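Local coordinates for beta-lactamase domain protein (Burkholderia ambifaria, PDB 5I0P) that binds two zinc ions in a metallo-beta-lactamase fold and is probably a metal-dependent hydrolase, its natural substrate being unknown, at residues Gln15-Phe20 and Pro280-Arg285; Val125-Thr130 and Ala184-Tyr189; Asp232-Arg237 and Glu259-Tyr264. All blocks are in the same frame, centred on the assembly; numbering follows the deposited sequence.

Contact 1: residues Gln15-Phe20 and Pro280-Arg285; sequences QLDYPF and PFRGVR
Asp17 and Arg282 exchange both backbone hydrogen bonds available to an antiparallel hydrogen-bonded pair. Asp17 N reaches Arg282 O at 3.1 Å with an N-H...O angle of 168°, and Arg282 N returns to Asp17 O at 2.8 Å. This is a single bridge. It lays the N-terminal loop along the short, weakly bonded strand 281-282 at the edge of the second sheet of the metallo-beta-lactamase fold, where Phe281 is in turn bonded to Val273 of strand 272-275.

The Arg282 side chain runs out beside that of Asp17, both pointing the same way. Its CB lies 3.7 Å from Asp17 OD2, and CG and CD follow a little farther from the same oxygen. With the chain extended from CG to NE, the head is carried past the carboxylate: NE bonds to the carbonyl of Asp270, and NH1 comes edge-on to Pro19, 3.8 Å from Pro19 CB. Asp17 OD2 and Arg282 NH1 stay 4.7 Å apart, too far for a salt bridge, although their opposite charges probably attract.

Across the backbone from this pair, Leu16 CD1 sits over one face of the Phe281 ring, offset toward its rim, 4.0 Å from Phe281 CD2. The Tyr18 ring turns its edge to the carbonyl of Pro280, whose O is 3.2 Å from Tyr18 CD1. The same oxygen accepts a hydrogen bond from a water that in turn takes the N-H of Phe20, while the Phe20 ring meets Pro280 CB edge-on.

Contact 2: residues Val125-Thr130 and Ala184-Tyr189; sequences VRLWMT and AVPPRY
Tyr189, Leu127 and Arg126 carry most of the buried surface here. The backbones come close at Tyr189 CA, which makes a C-H...O contact of 3.2 Å with Leu127 O; the angle of 123° at the hydrogen marks it as far from straight. In Tyr189, CG stands between the backbone N and the carbonyl carbon (chi1 81°), and the ring runs along strand 126-130 with its CD2-CE2 edge to the carbonyl of Met129, 3.6 Å from Tyr189 CE2 to Met129 O. A stack with Tyr134 of helix 131-141 places the same ring against the helix that follows the strand.

Leu127 points at the loop. Its CD2 branch fits between Pro186 CG, 3.9 Å away, and Tyr189 CB, 4.0 Å away, and Phe108 and Cys115 also touch this leucine. Arg126 keeps to the outside: bent at chi2 and chi3, it folds CD down to 3.6 Å from Tyr189 C and brings NH2 to 4.1 Å from Arg188 CD, which lies over a face of its guanidinium.

The loop thus leads into strand 190-192, the parallel edge neighbour of 126-130, with Leu127 bonded through its backbone to Arg190. No hydrogen bond joins the two segments themselves, so cohesion probably rests on apolar contact and the single C-H...O contact, while the like charges of Arg126 and Arg188 probably repel mildly.

Contact 3: residues Asp232-Arg237 and Glu259-Tyr264; sequences DMVLPR and ESLGRY. With ZN (zinc ion), chain E; ZN (zinc ion), chain F.
Met233 and Val234, which directly follow the zinc ligand Asp232, press into the side chains of Ser260, Leu261 and Tyr264. Val234 CG2 lies over one face of the Tyr264 ring in a CH-pi contact, 4.1 Å from its centroid and 27° off the ring normal. The CG1 branch is anti to the backbone N (chi1 -171°), which leaves CG2 as the methyl turned to the ring. Met233 crosses the tyrosine at about a right angle near its phenol end: Met233 CB is 3.6 Å from Tyr264 OH. Bent at chi2 and chi3, the methionine then curls its methyl to Ser260, with CE 3.5 Å from Ser260 CB. Leu261 enters with its CD2 methyl, 3.7 Å from Met233 O and more loosely against Val234 CG2.

In a second shell, Ser260 OG is hydrogen-bonded to the backbone N of Tyr211, and Met233 O accepts from the hydroxyl of Tyr257, about one turn before Ser260 in helix 253-260. Val284 and Ile288 of helix 284-308 also pack on Tyr264, so the ring touches both the metal loop and that helix. The Met233 side chain is about 4 Å from that of the zinc ligand His213. Asp232 itself bridges both metals, as in glyoxalase II and related dinuclear members of the superfamily: OD2 is 2.1 Å from the zinc ion of chain E and 2.4 Å from that of chain F, which OD1 also binds. His102, His104 and His213 complete the first site; Asp106, His107 and His277 belong to the second.

Buried and mostly apolar, the contact has no hydrogen bond across it. The residues next to the bridging carboxylate are probably held mainly by packing, while the loop's polar bonds, such as Asp232 O to Thr240 OG1, go to other residues.

Contacts 1 and 3 adjoin, their centres about 13 Å apart. They touch at two places: Pro236 CB lies 3.5 Å from Leu16 CD1 and 3.6 Å from Phe281 CD1, and, separately, Val284 CG2 packs on Tyr264 CB at 3.9 Å. The N-terminal loop is thus joined through Pro236 to the loop that carries Asp232. Contact 2 is separate, its nearest atoms about 11 Å from contact 3 and, across the chain's centre, about 19 Å from contact 1. It lies at strand 126-130 of the seven-stranded sheet, whereas strand 281-282 of contact 1 edges the six-stranded one. The Met129 side chain is about 10 Å from a zinc ion, that of Phe281 about 13 Å.

Contact 1: residues Gln15-Phe20 and Pro280-Arg285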
loop_
_atom_site.group_PDB
_atom_site.type_symbol
_atom_site.label_atom_id
_atom_site.label_comp_id
_atom_site.label_asym_id
_atom_site.label_seq_id
_atom_site.Cartn_x
_atom_site.Cartn_y
_atom_site.Cartn_z
ATOM N N GLN A 15 9.426 -18.233 -9.347
ATOM C CA GLN A 15 10.767 -17.830 -8.935
ATOM C C GLN A 15 10.829 -17.382 -7.478
ATOM O O GLN A 15 11.932 -17.253 -6.935
ATOM C CB GLN A 15 11.318 -16.717 -9.851
ATOM C CG GLN A 15 11.703 -17.175 -11.239
ATOM C CD GLN A 15 12.981 -18.012 -11.202
ATOM O OE1 GLN A 15 13.922 -17.689 -10.468
ATOM N NE2 GLN A 15 13.006 -19.106 -11.970
ATOM N N LEU A 16 9.687 -17.153 -6.832
ATOM C CA LEU A 16 9.680 -16.783 -5.424
ATOM C C LEU A 16 9.608 -18.027 -4.561
ATOM O O LEU A 16 9.201 -19.103 -5.008
ATOM C CB LEU A 16 8.503 -15.865 -5.083
ATOM C CG LEU A 16 8.318 -14.630 -5.974
ATOM C CD1 LEU A 16 7.105 -13.764 -5.552
ATOM C CD2 LEU A 16 9.626 -13.850 -6.003
ATOM N N ASP A 17 10.031 -17.863 -3.308
ATOM C CA ASP A 17 10.022 -18.926 -2.308
ATOM C C ASP A 17 8.958 -18.562 -1.283
ATOM O O ASP A 17 8.999 -17.477 -0.690
ATOM C CB ASP A 17 11.399 -19.089 -1.663
ATOM C CG ASP A 17 11.340 -19.832 -0.309
ATOM O OD1 ASP A 17 10.682 -20.900 -0.248
ATOM O OD2 ASP A 17 11.945 -19.356 0.698
ATOM N N TYR A 18 7.947 -19.395 -1.177
ATOM C CA TYR A 18 6.936 -19.245 -0.147
ATOM C C TYR A 18 7.283 -20.138 1.009
ATOM O O TYR A 18 6.910 -21.327 1.001
ATOM C CB TYR A 18 5.546 -19.589 -0.684
ATOM C CG TYR A 18 5.105 -18.593 -1.720
ATOM C CD1 TYR A 18 4.754 -17.300 -1.348
ATOM C CD2 TYR A 18 5.031 -18.936 -3.054
ATOM C CE1 TYR A 18 4.363 -16.378 -2.277
ATOM C CE2 TYR A 18 4.641 -18.029 -3.991
ATOM C CZ TYR A 18 4.304 -16.744 -3.597
ATOM O OH TYR A 18 3.897 -15.824 -4.509
ATOM N N PRO A 19 7.891 -19.608 2.071
ATOM C CA PRO A 19 8.323 -20.471 3.189
ATOM C C PRO A 19 7.197 -21.227 3.868
ATOM O O PRO A 19 7.479 -22.213 4.549
ATOM C CB PRO A 19 8.976 -19.489 4.167
ATOM C CG PRO A 19 8.377 -18.139 3.795
ATOM C CD PRO A 19 8.165 -18.185 2.318
ATOM N N PHE A 20 5.940 -20.809 3.746
ATOM C CA PHE A 20 4.860 -21.537 4.396
ATOM C C PHE A 20 3.946 -22.230 3.398
ATOM O O PHE A 20 2.859 -22.667 3.775
ATOM C CB PHE A 20 4.067 -20.601 5.315
ATOM C CG PHE A 20 4.950 -19.759 6.205
ATOM C CD1 PHE A 20 5.633 -20.342 7.266
ATOM C CD2 PHE A 20 5.163 -18.398 5.933
ATOM C CE1 PHE A 20 6.477 -19.579 8.070
ATOM C CE2 PHE A 20 5.985 -17.630 6.730
ATOM C CZ PHE A 20 6.657 -18.210 7.805
ATOM N N PRO A 280 3.569 -14.398 2.522
ATOM C CA PRO A 280 4.971 -14.158 2.903
ATOM C C PRO A 280 5.900 -14.906 1.953
ATOM O O PRO A 280 5.611 -16.030 1.517
ATOM C CB PRO A 280 5.065 -14.718 4.333
ATOM C CG PRO A 280 3.672 -14.649 4.886
ATOM C CD PRO A 280 2.735 -14.813 3.667
ATOM N N PHE A 281 7.000 -14.257 1.589
ATOM C CA PHE A 281 7.884 -14.843 0.598
ATOM C C PHE A 281 9.305 -14.320 0.768
ATOM O O PHE A 281 9.553 -13.269 1.363
ATOM C CB PHE A 281 7.404 -14.559 -0.820
ATOM C CG PHE A 281 7.626 -13.142 -1.266
ATOM C CD1 PHE A 281 6.719 -12.151 -0.956
ATOM C CD2 PHE A 281 8.746 -12.803 -2.001
ATOM C CE1 PHE A 281 6.904 -10.852 -1.414
ATOM C CE2 PHE A 281 8.937 -11.483 -2.433
ATOM C CZ PHE A 281 8.017 -10.524 -2.130
ATOM N N ARG A 282 10.236 -15.092 0.239
ATOM C CA ARG A 282 11.610 -14.671 0.080
ATOM C C ARG A 282 11.894 -14.546 -1.413
ATOM O O ARG A 282 11.359 -15.302 -2.233
ATOM C CB ARG A 282 12.572 -15.665 0.745
ATOM C CG ARG A 282 12.549 -15.606 2.261
ATOM C CD ARG A 282 13.646 -16.431 2.975
ATOM N NE ARG A 282 13.684 -16.026 4.387
ATOM C CZ ARG A 282 12.939 -16.558 5.360
ATOM N NH1 ARG A 282 12.118 -17.554 5.075
ATOM N NH2 ARG A 282 13.009 -16.093 6.615
ATOM N N GLY A 283 12.761 -13.600 -1.755
ATOM C CA GLY A 283 13.051 -13.334 -3.141
ATOM C C GLY A 283 12.669 -11.919 -3.497
ATOM O O GLY A 283 12.149 -11.664 -4.593
ATOM N N VAL A 284 12.929 -10.983 -2.574
ATOM C CA VAL A 284 12.523 -9.608 -2.825
ATOM C C VAL A 284 13.214 -9.062 -4.067
ATOM O O VAL A 284 12.581 -8.401 -4.898
ATOM C CB VAL A 284 12.773 -8.716 -1.593
ATOM C CG1 VAL A 284 14.256 -8.615 -1.266
ATOM C CG2 VAL A 284 12.196 -7.316 -1.873
ATOM N N ARG A 285 14.500 -9.383 -4.246
ATOM C CA ARG A 285 15.234 -8.857 -5.391
ATOM C C ARG A 285 14.697 -9.435 -6.690
ATOM O O ARG A 285 14.613 -8.724 -7.702
ATOM C CB ARG A 285 16.726 -9.145 -5.261
ATOM C CG ARG A 285 17.576 -8.212 -6.123
ATOM C CD ARG A 285 19.052 -8.254 -5.748
ATOM N NE ARG A 285 19.197 -7.948 -4.337
ATOM C CZ ARG A 285 20.216 -8.338 -3.583
ATOM N NH1 ARG A 285 21.190 -9.060 -4.122
ATOM N NH2 ARG A 285 20.242 -8.019 -2.293
HETATM O O HOH W 1 4.484 -18.649 2.824
#

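Contact 2: residues Val125-Thr130 and Ala184-Tyr189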
loop_
_atom_site.group_PDB
_atom_site.type_symbol
_atom_site.label_atom_id
_atom_site.label_comp_id
_atom_site.label_asym_id
_atom_site.label_seq_id
_atom_site.Cartn_x
_atom_site.Cartn_y
_atom_site.Cartn_z
ATOM N N VAL A 125 -5.992 3.487 22.359
ATOM C CA VAL A 125 -4.586 3.546 22.004
ATOM C C VAL A 125 -4.410 4.522 20.862
ATOM O O VAL A 125 -5.370 4.980 20.242
ATOM C CB VAL A 125 -4.030 2.176 21.614
ATOM C CG1 VAL A 125 -4.228 1.173 22.776
ATOM C CG2 VAL A 125 -4.720 1.711 20.368
ATOM N N ARG A 126 -3.148 4.840 20.601
ATOM C CA ARG A 126 -2.763 5.866 19.648
ATOM C C ARG A 126 -2.485 5.275 18.251
ATOM O O ARG A 126 -1.920 4.193 18.102
ATOM C CB ARG A 126 -1.544 6.619 20.191
ATOM C CG ARG A 126 -0.940 7.577 19.171
ATOM C CD ARG A 126 -1.758 8.877 19.010
ATOM N NE ARG A 126 -1.726 9.693 20.212
ATOM C CZ ARG A 126 -2.708 9.775 21.113
ATOM N NH1 ARG A 126 -3.830 9.087 20.960
ATOM N NH2 ARG A 126 -2.558 10.545 22.191
ATOM N N LEU A 127 -2.908 5.987 17.231
ATOM C CA LEU A 127 -2.575 5.649 15.854
ATOM C C LEU A 127 -1.172 6.128 15.494
ATOM O O LEU A 127 -0.853 7.301 15.693
ATOM C CB LEU A 127 -3.595 6.300 14.916
ATOM C CG LEU A 127 -3.101 6.416 13.477
ATOM C CD1 LEU A 127 -3.084 5.035 12.862
ATOM C CD2 LEU A 127 -3.962 7.391 12.663
ATOM N N TRP A 128 -0.355 5.236 14.922
ATOM C CA TRP A 128 0.970 5.570 14.391
ATOM C C TRP A 128 0.937 5.543 12.857
ATOM O O TRP A 128 0.581 4.524 12.252
ATOM C CB TRP A 128 2.039 4.604 14.935
ATOM C CG TRP A 128 2.266 4.727 16.456
ATOM C CD1 TRP A 128 1.310 4.680 17.426
ATOM C CD2 TRP A 128 3.524 4.874 17.143
ATOM N NE1 TRP A 128 1.880 4.819 18.667
ATOM C CE2 TRP A 128 3.237 4.947 18.523
ATOM C CE3 TRP A 128 4.862 4.969 16.719
ATOM C CZ2 TRP A 128 4.241 5.139 19.498
ATOM C CZ3 TRP A 128 5.850 5.146 17.668
ATOM C CH2 TRP A 128 5.532 5.246 19.058
ATOM N N MET A 129 1.343 6.647 12.227
ATOM C CA MET A 129 1.209 6.811 10.778
ATOM C C MET A 129 2.150 7.925 10.314
ATOM O O MET A 129 2.573 8.783 11.101
ATOM C CB MET A 129 -0.239 7.137 10.413
ATOM C CG MET A 129 -0.699 6.838 9.022
ATOM S SD MET A 129 -2.502 6.970 9.024
ATOM C CE MET A 129 -2.943 6.603 7.314
ATOM N N THR A 130 2.477 7.913 9.030
ATOM C CA THR A 130 3.237 9.036 8.501
ATOM C C THR A 130 2.316 10.232 8.306
ATOM O O THR A 130 1.095 10.091 8.154
ATOM C CB THR A 130 3.923 8.714 7.171
ATOM O OG1 THR A 130 2.937 8.464 6.165
ATOM C CG2 THR A 130 4.902 7.541 7.293
ATOM N N ALA A 184 -14.699 6.851 9.911
ATOM C CA ALA A 184 -14.200 7.685 10.988
ATOM C C ALA A 184 -12.683 7.586 10.949
ATOM O O ALA A 184 -12.125 6.557 10.565
ATOM C CB ALA A 184 -14.743 7.253 12.368
ATOM N N VAL A 185 -12.020 8.653 11.374
ATOM C CA VAL A 185 -10.561 8.665 11.384
ATOM C C VAL A 185 -10.116 9.066 12.786
ATOM O O VAL A 185 -10.780 9.891 13.424
ATOM C CB VAL A 185 -10.013 9.609 10.299
ATOM C CG1 VAL A 185 -8.536 9.616 10.307
ATOM C CG2 VAL A 185 -10.449 9.153 8.940
ATOM N N PRO A 186 -9.062 8.475 13.339
ATOM C CA PRO A 186 -8.580 8.929 14.636
ATOM C C PRO A 186 -8.181 10.392 14.558
ATOM O O PRO A 186 -7.479 10.793 13.612
ATOM C CB PRO A 186 -7.363 8.034 14.902
ATOM C CG PRO A 186 -7.562 6.857 14.026
ATOM C CD PRO A 186 -8.232 7.383 12.804
ATOM N N PRO A 187 -8.633 11.208 15.518
ATOM C CA PRO A 187 -8.357 12.647 15.503
ATOM C C PRO A 187 -6.969 13.030 15.973
ATOM O O PRO A 187 -6.685 14.223 16.055
ATOM C CB PRO A 187 -9.407 13.198 16.457
ATOM C CG PRO A 187 -9.630 12.092 17.424
ATOM C CD PRO A 187 -9.409 10.803 16.703
ATOM N N ARG A 188 -6.130 12.069 16.345
ATOM C CA ARG A 188 -4.761 12.321 16.774
ATOM C C ARG A 188 -3.885 11.223 16.218
ATOM O O ARG A 188 -4.357 10.127 15.936
ATOM C CB ARG A 188 -4.616 12.289 18.307
ATOM C CG ARG A 188 -5.380 13.307 19.021
ATOM C CD ARG A 188 -5.445 12.981 20.486
ATOM N NE ARG A 188 -6.013 14.132 21.162
ATOM C CZ ARG A 188 -7.308 14.408 21.214
ATOM N NH1 ARG A 188 -8.181 13.598 20.634
ATOM N NH2 ARG A 188 -7.722 15.503 21.843
ATOM N N TYR A 189 -2.591 11.485 16.159
ATOM C CA TYR A 189 -1.697 10.437 15.710
ATOM C C TYR A 189 -0.306 10.713 16.243
ATOM O O TYR A 189 -0.001 11.821 16.663
ATOM C CB TYR A 189 -1.708 10.328 14.175
ATOM C CG TYR A 189 -0.841 11.329 13.470
ATOM C CD1 TYR A 189 -1.069 12.682 13.620
ATOM C CD2 TYR A 189 0.175 10.922 12.616
ATOM C CE1 TYR A 189 -0.296 13.605 12.955
ATOM C CE2 TYR A 189 0.958 11.827 11.956
ATOM C CZ TYR A 189 0.714 13.172 12.133
ATOM O OH TYR A 189 1.476 14.097 11.509
#

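Contact 3: residues Asp232-Arg237 and Glu259-Tyr264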
loop_
_atom_site.group_PDB
_atom_site.type_symbol
_atom_site.label_atom_id
_atom_site.label_comp_id
_atom_site.label_asym_id
_atom_site.label_seq_id
_atom_site.Cartn_x
_atom_site.Cartn_y
_atom_site.Cartn_z
ATOM N N ASP A 232 2.072 -2.125 0.483
ATOM C CA ASP A 232 1.750 -2.366 -0.910
ATOM C C ASP A 232 2.931 -2.089 -1.833
ATOM O O ASP A 232 2.757 -2.146 -3.049
ATOM C CB ASP A 232 0.575 -1.501 -1.373
ATOM C CG ASP A 232 -0.768 -1.941 -0.832
ATOM O OD1 ASP A 232 -0.940 -2.981 -0.176
ATOM O OD2 ASP A 232 -1.709 -1.196 -1.093
ATOM N N MET A 233 4.122 -1.778 -1.300
ATOM C CA MET A 233 5.213 -1.380 -2.190
ATOM C C MET A 233 5.797 -2.578 -2.937
ATOM O O MET A 233 6.168 -2.457 -4.116
ATOM C CB MET A 233 6.309 -0.638 -1.410
ATOM C CG MET A 233 5.840 0.691 -0.911
ATOM S SD MET A 233 5.519 1.874 -2.251
ATOM C CE MET A 233 7.157 2.123 -2.950
ATOM N N VAL A 234 5.870 -3.744 -2.296
ATOM C CA VAL A 234 6.356 -4.965 -2.962
ATOM C C VAL A 234 5.329 -6.059 -2.723
ATOM O O VAL A 234 5.239 -6.603 -1.609
ATOM C CB VAL A 234 7.736 -5.426 -2.467
ATOM C CG1 VAL A 234 8.252 -6.557 -3.364
ATOM C CG2 VAL A 234 8.741 -4.249 -2.361
ATOM N N LEU A 235 4.555 -6.382 -3.757
ATOM C CA LEU A 235 3.600 -7.447 -3.657
ATOM C C LEU A 235 4.037 -8.627 -4.531
ATOM O O LEU A 235 4.542 -8.422 -5.638
ATOM C CB LEU A 235 2.211 -6.977 -4.061
ATOM C CG LEU A 235 1.742 -5.738 -3.310
ATOM C CD1 LEU A 235 0.458 -5.159 -3.947
ATOM C CD2 LEU A 235 1.546 -6.028 -1.869
ATOM N N PRO A 236 3.938 -9.864 -4.023
ATOM C CA PRO A 236 4.521 -10.989 -4.773
ATOM C C PRO A 236 3.776 -11.306 -6.055
ATOM O O PRO A 236 4.409 -11.712 -7.031
ATOM C CB PRO A 236 4.504 -12.162 -3.755
ATOM C CG PRO A 236 3.432 -11.832 -2.787
ATOM C CD PRO A 236 3.481 -10.282 -2.677
ATOM N N ARG A 237 2.456 -11.171 -6.093
ATOM C CA ARG A 237 1.751 -11.634 -7.275
ATOM C C ARG A 237 1.158 -10.519 -8.125
ATOM O O ARG A 237 0.865 -10.760 -9.299
ATOM C CB ARG A 237 0.640 -12.636 -6.897
ATOM N N GLU A 259 11.860 4.546 -8.263
ATOM C CA GLU A 259 12.982 4.955 -7.434
ATOM C C GLU A 259 12.847 4.386 -6.023
ATOM O O GLU A 259 13.818 3.880 -5.465
ATOM C CB GLU A 259 13.082 6.465 -7.419
ATOM C CG GLU A 259 14.204 7.046 -6.589
ATOM C CD GLU A 259 14.076 8.564 -6.487
ATOM O OE1 GLU A 259 15.125 9.244 -6.423
ATOM O OE2 GLU A 259 12.925 9.083 -6.503
ATOM N N SER A 260 11.642 4.407 -5.455
ATOM C CA SER A 260 11.452 3.824 -4.131
ATOM C C SER A 260 11.834 2.333 -4.087
ATOM O O SER A 260 12.308 1.838 -3.060
ATOM C CB SER A 260 9.998 4.000 -3.716
ATOM O OG SER A 260 9.670 5.353 -3.600
ATOM N N LEU A 261 11.681 1.610 -5.193
ATOM C CA LEU A 261 11.970 0.182 -5.154
ATOM C C LEU A 261 13.426 -0.098 -4.843
ATOM O O LEU A 261 13.737 -1.164 -4.297
ATOM C CB LEU A 261 11.569 -0.471 -6.469
ATOM C CG LEU A 261 10.075 -0.683 -6.668
ATOM C CD1 LEU A 261 9.874 -1.490 -7.941
ATOM C CD2 LEU A 261 9.467 -1.421 -5.494
ATOM N N GLY A 262 14.318 0.853 -5.130
ATOM C CA GLY A 262 15.714 0.660 -4.804
ATOM C C GLY A 262 15.982 0.436 -3.331
ATOM O O GLY A 262 16.986 -0.190 -2.988
ATOM N N ARG A 263 15.091 0.908 -2.453
ATOM C CA ARG A 263 15.242 0.687 -1.019
ATOM C C ARG A 263 15.189 -0.797 -0.626
ATOM O O ARG A 263 15.819 -1.215 0.356
ATOM C CB ARG A 263 14.142 1.453 -0.290
ATOM C CG ARG A 263 14.184 2.953 -0.468
ATOM C CD ARG A 263 15.511 3.573 0.030
ATOM N NE ARG A 263 15.929 3.213 1.401
ATOM C CZ ARG A 263 15.465 3.752 2.538
ATOM N NH1 ARG A 263 14.518 4.678 2.515
ATOM N NH2 ARG A 263 15.957 3.365 3.703
ATOM N N TYR A 264 14.438 -1.613 -1.354
ATOM C CA TYR A 264 14.358 -3.019 -0.992
ATOM C C TYR A 264 15.330 -3.860 -1.798
ATOM O O TYR A 264 15.791 -4.880 -1.291
ATOM C CB TYR A 264 12.928 -3.521 -1.193
ATOM C CG TYR A 264 11.925 -2.468 -0.803
ATOM C CD1 TYR A 264 11.636 -2.225 0.524
ATOM C CD2 TYR A 264 11.310 -1.679 -1.771
ATOM C CE1 TYR A 264 10.735 -1.222 0.889
ATOM C CE2 TYR A 264 10.431 -0.704 -1.426
ATOM C CZ TYR A 264 10.146 -0.458 -0.091
ATOM O OH TYR A 264 9.259 0.552 0.268
HETATM ZN ZN ZN E . -2.634 0.667 -1.278
HETATM ZN ZN ZN F . -3.433 -2.570 -0.128
#